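Local structure of uncharacterized protein SP1917 (Streptococcus pneumoniae, 3C9P) at residues D61-A66 with Q94-L99. The protein is of unknown function and is a small, largely helical member of the bacterial DUF2200 family. Sequence-based numbering, arbitrary orientation.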
loop_
_atom_site.group_PDB
_atom_site.type_symbol
_atom_site.label_atom_id
_atom_site.label_comp_id
_atom_site.label_asym_id
_atom_site.label_seq_id
_atom_site.Cartn_x
_atom_site.Cartn_y
_atom_site.Cartn_z
ATOM N N ASP A 61 4.371 -10.237 6.553
ATOM C CA ASP A 61 3.310 -11.217 6.778
ATOM C C ASP A 61 1.901 -10.661 6.483
ATOM O O ASP A 61 1.015 -11.418 6.062
ATOM C CB ASP A 61 3.406 -11.780 8.176
ATOM C CG ASP A 61 4.436 -12.915 8.287
ATOM O OD1 ASP A 61 4.968 -13.409 7.251
ATOM O OD2 ASP A 61 4.701 -13.324 9.431
ATOM N N PHE A 62 1.708 -9.359 6.687
ATOM C CA PHE A 62 0.481 -8.660 6.241
ATOM C C PHE A 62 0.237 -8.833 4.729
ATOM O O PHE A 62 -0.848 -9.252 4.299
ATOM C CB PHE A 62 0.551 -7.174 6.617
ATOM C CG PHE A 62 -0.642 -6.374 6.175
ATOM C CD1 PHE A 62 -1.797 -6.333 6.947
ATOM C CD2 PHE A 62 -0.608 -5.671 4.990
ATOM C CE1 PHE A 62 -2.908 -5.570 6.540
ATOM C CE2 PHE A 62 -1.725 -4.906 4.566
ATOM C CZ PHE A 62 -2.862 -4.864 5.359
ATOM N N PHE A 63 1.254 -8.514 3.932
ATOM C CA PHE A 63 1.208 -8.741 2.486
ATOM C C PHE A 63 1.158 -10.202 2.050
ATOM O O PHE A 63 0.448 -10.516 1.086
ATOM C CB PHE A 63 2.338 -7.977 1.775
ATOM C CG PHE A 63 2.050 -6.533 1.652
ATOM C CD1 PHE A 63 2.301 -5.677 2.698
ATOM C CD2 PHE A 63 1.441 -6.034 0.503
ATOM C CE1 PHE A 63 2.001 -4.283 2.597
ATOM C CE2 PHE A 63 1.149 -4.658 0.395
ATOM C CZ PHE A 63 1.424 -3.797 1.450
ATOM N N ARG A 64 1.877 -11.088 2.744
ATOM C CA ARG A 64 1.864 -12.512 2.368
ATOM C C ARG A 64 0.472 -13.094 2.523
ATOM O O ARG A 64 0.105 -14.010 1.799
ATOM C CB ARG A 64 2.857 -13.353 3.173
ATOM C CG ARG A 64 4.316 -13.043 2.899
ATOM C CD ARG A 64 5.211 -13.930 3.780
ATOM N NE ARG A 64 6.628 -13.599 3.568
ATOM C CZ ARG A 64 7.394 -12.925 4.424
ATOM N NH1 ARG A 64 6.914 -12.526 5.599
ATOM N NH2 ARG A 64 8.665 -12.666 4.107
ATOM N N GLN A 65 -0.286 -12.566 3.467
ATOM C CA GLN A 65 -1.614 -13.118 3.797
ATOM C C GLN A 65 -2.816 -12.335 3.256
ATOM O O GLN A 65 -3.993 -12.608 3.641
ATOM C CB GLN A 65 -1.713 -13.294 5.311
ATOM C CG GLN A 65 -0.711 -14.343 5.825
ATOM C CD GLN A 65 -0.674 -14.418 7.340
ATOM O OE1 GLN A 65 -0.276 -13.465 8.009
ATOM N NE2 GLN A 65 -1.094 -15.548 7.888
ATOM N N ALA A 66 -2.544 -11.388 2.366
ATOM C CA ALA A 66 -3.606 -10.601 1.728
ATOM C C ALA A 66 -4.623 -11.551 1.117
ATOM O O ALA A 66 -4.256 -12.531 0.442
ATOM C CB ALA A 66 -3.039 -9.684 0.661
ATOM N N GLN A 94 7.198 -6.267 -4.703
ATOM C CA GLN A 94 6.447 -5.614 -5.767
ATOM C C GLN A 94 5.065 -5.139 -5.284
ATOM O O GLN A 94 4.677 -4.019 -5.600
ATOM C CB GLN A 94 6.394 -6.493 -7.024
ATOM C CG GLN A 94 5.785 -5.830 -8.222
ATOM C CD GLN A 94 5.792 -6.731 -9.455
ATOM O OE1 GLN A 94 5.226 -7.825 -9.449
ATOM N NE2 GLN A 94 6.421 -6.265 -10.517
ATOM N N GLU A 95 4.353 -5.956 -4.499
ATOM C CA GLU A 95 3.044 -5.570 -3.921
ATOM C C GLU A 95 3.211 -4.425 -2.922
ATOM O O GLU A 95 2.388 -3.512 -2.867
ATOM C CB GLU A 95 2.347 -6.760 -3.229
ATOM C CG GLU A 95 2.126 -8.021 -4.117
ATOM C CD GLU A 95 1.312 -7.763 -5.394
ATOM O OE1 GLU A 95 0.944 -6.605 -5.671
ATOM O OE2 GLU A 95 1.031 -8.743 -6.122
ATOM N N ILE A 96 4.280 -4.489 -2.132
ATOM C CA ILE A 96 4.582 -3.452 -1.141
ATOM C C ILE A 96 4.795 -2.115 -1.857
ATOM O O ILE A 96 4.279 -1.079 -1.424
ATOM C CB ILE A 96 5.818 -3.838 -0.295
ATOM C CG1 ILE A 96 5.421 -4.928 0.724
ATOM C CG2 ILE A 96 6.483 -2.598 0.374
ATOM C CD1 ILE A 96 6.611 -5.574 1.551
ATOM N N ARG A 97 5.556 -2.143 -2.947
ATOM C CA ARG A 97 5.854 -0.923 -3.692
ATOM C C ARG A 97 4.626 -0.418 -4.432
ATOM O O ARG A 97 4.485 0.781 -4.612
ATOM C CB ARG A 97 7.031 -1.116 -4.647
ATOM C CG ARG A 97 8.382 -1.310 -3.926
ATOM C CD ARG A 97 8.743 -0.042 -3.125
ATOM N NE ARG A 97 10.077 -0.129 -2.540
ATOM C CZ ARG A 97 10.345 -0.055 -1.239
ATOM N NH1 ARG A 97 9.379 0.103 -0.356
ATOM N NH2 ARG A 97 11.599 -0.131 -0.824
ATOM N N ARG A 98 3.726 -1.314 -4.835
ATOM C CA ARG A 98 2.451 -0.846 -5.421
ATOM C C ARG A 98 1.638 -0.071 -4.381
ATOM O O ARG A 98 1.077 0.991 -4.700
ATOM C CB ARG A 98 1.628 -2.001 -5.998
ATOM C CG ARG A 98 2.194 -2.583 -7.268
ATOM C CD ARG A 98 1.444 -3.837 -7.679
ATOM N NE ARG A 98 1.944 -4.313 -8.971
ATOM C CZ ARG A 98 2.070 -5.581 -9.339
ATOM N NH1 ARG A 98 1.759 -6.574 -8.515
ATOM N NH2 ARG A 98 2.520 -5.855 -10.553
ATOM N N LEU A 99 1.601 -0.555 -3.139
ATOM C CA LEU A 99 0.968 0.275 -2.074
ATOM C C LEU A 99 1.658 1.638 -1.882
ATOM O O LEU A 99 0.991 2.685 -1.739
ATOM C CB LEU A 99 0.829 -0.469 -0.734
ATOM C CG LEU A 99 0.101 0.355 0.353
ATOM C CD1 LEU A 99 -1.321 0.712 -0.066
ATOM C CD2 LEU A 99 0.116 -0.372 1.704
#
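Phe63 reaches from the last turn of helix 59-64 onto helix 91-107, where Glu95, Ile96 and Leu99 receive it. Its CB points at the opposing helix. A chi1 of -77° sets the ring opposite the carbonyl carbon and carries it forward onto Glu95 and the side chain of Ile96. Phe63 CG and CD1 rest on Ile96 CG1, each at 3.8 Å. Phe63 CE1 also faces Ile96 CG1. Along the opposite edge of the ring, Phe63 CD2 meets Glu95 CB at 3.9 Å. Farther out, Phe63 CE2 comes to 3.7 Å from Glu95 O, an oblique approach. Within its own helix, Glu95 O is already bonded to Leu99 N at 3.1 Å. The tip, Phe63 CZ, ends 3.7 Å from Leu99 CD2, which lies at the ring edge, in its plane.

Ile96 CG1 makes a CH-pi contact with one face of Phe63, 3.8 Å from the ring centroid and 12° off the normal. Phe62 CE2 lies over the opposite face, nearer the ring's margin than its centre, so each face has a neighbour.

Glu95 gives the ring its CB and backbone but takes its charge elsewhere. Its chain bends at chi2 (-57°), and the carboxylate turns away from helix 59-64. Glu95 OE1 forms a salt bridge with Arg98 NH1 at 3.0 Å, met from above the carboxylate plane. OE2 forms a salt bridge with Arg73. A buried carboxylate with two arginine partners probably stays ionised.

The contact is buried apolar packing near the middle of the chain. Tyr59 of helix 59-64 meets the Phe63 ring edge-to-face and also touches Ile96 and Leu99. Leu99 continues onto Thr38 and Leu41, and so links the pair of helices to helix 31-42.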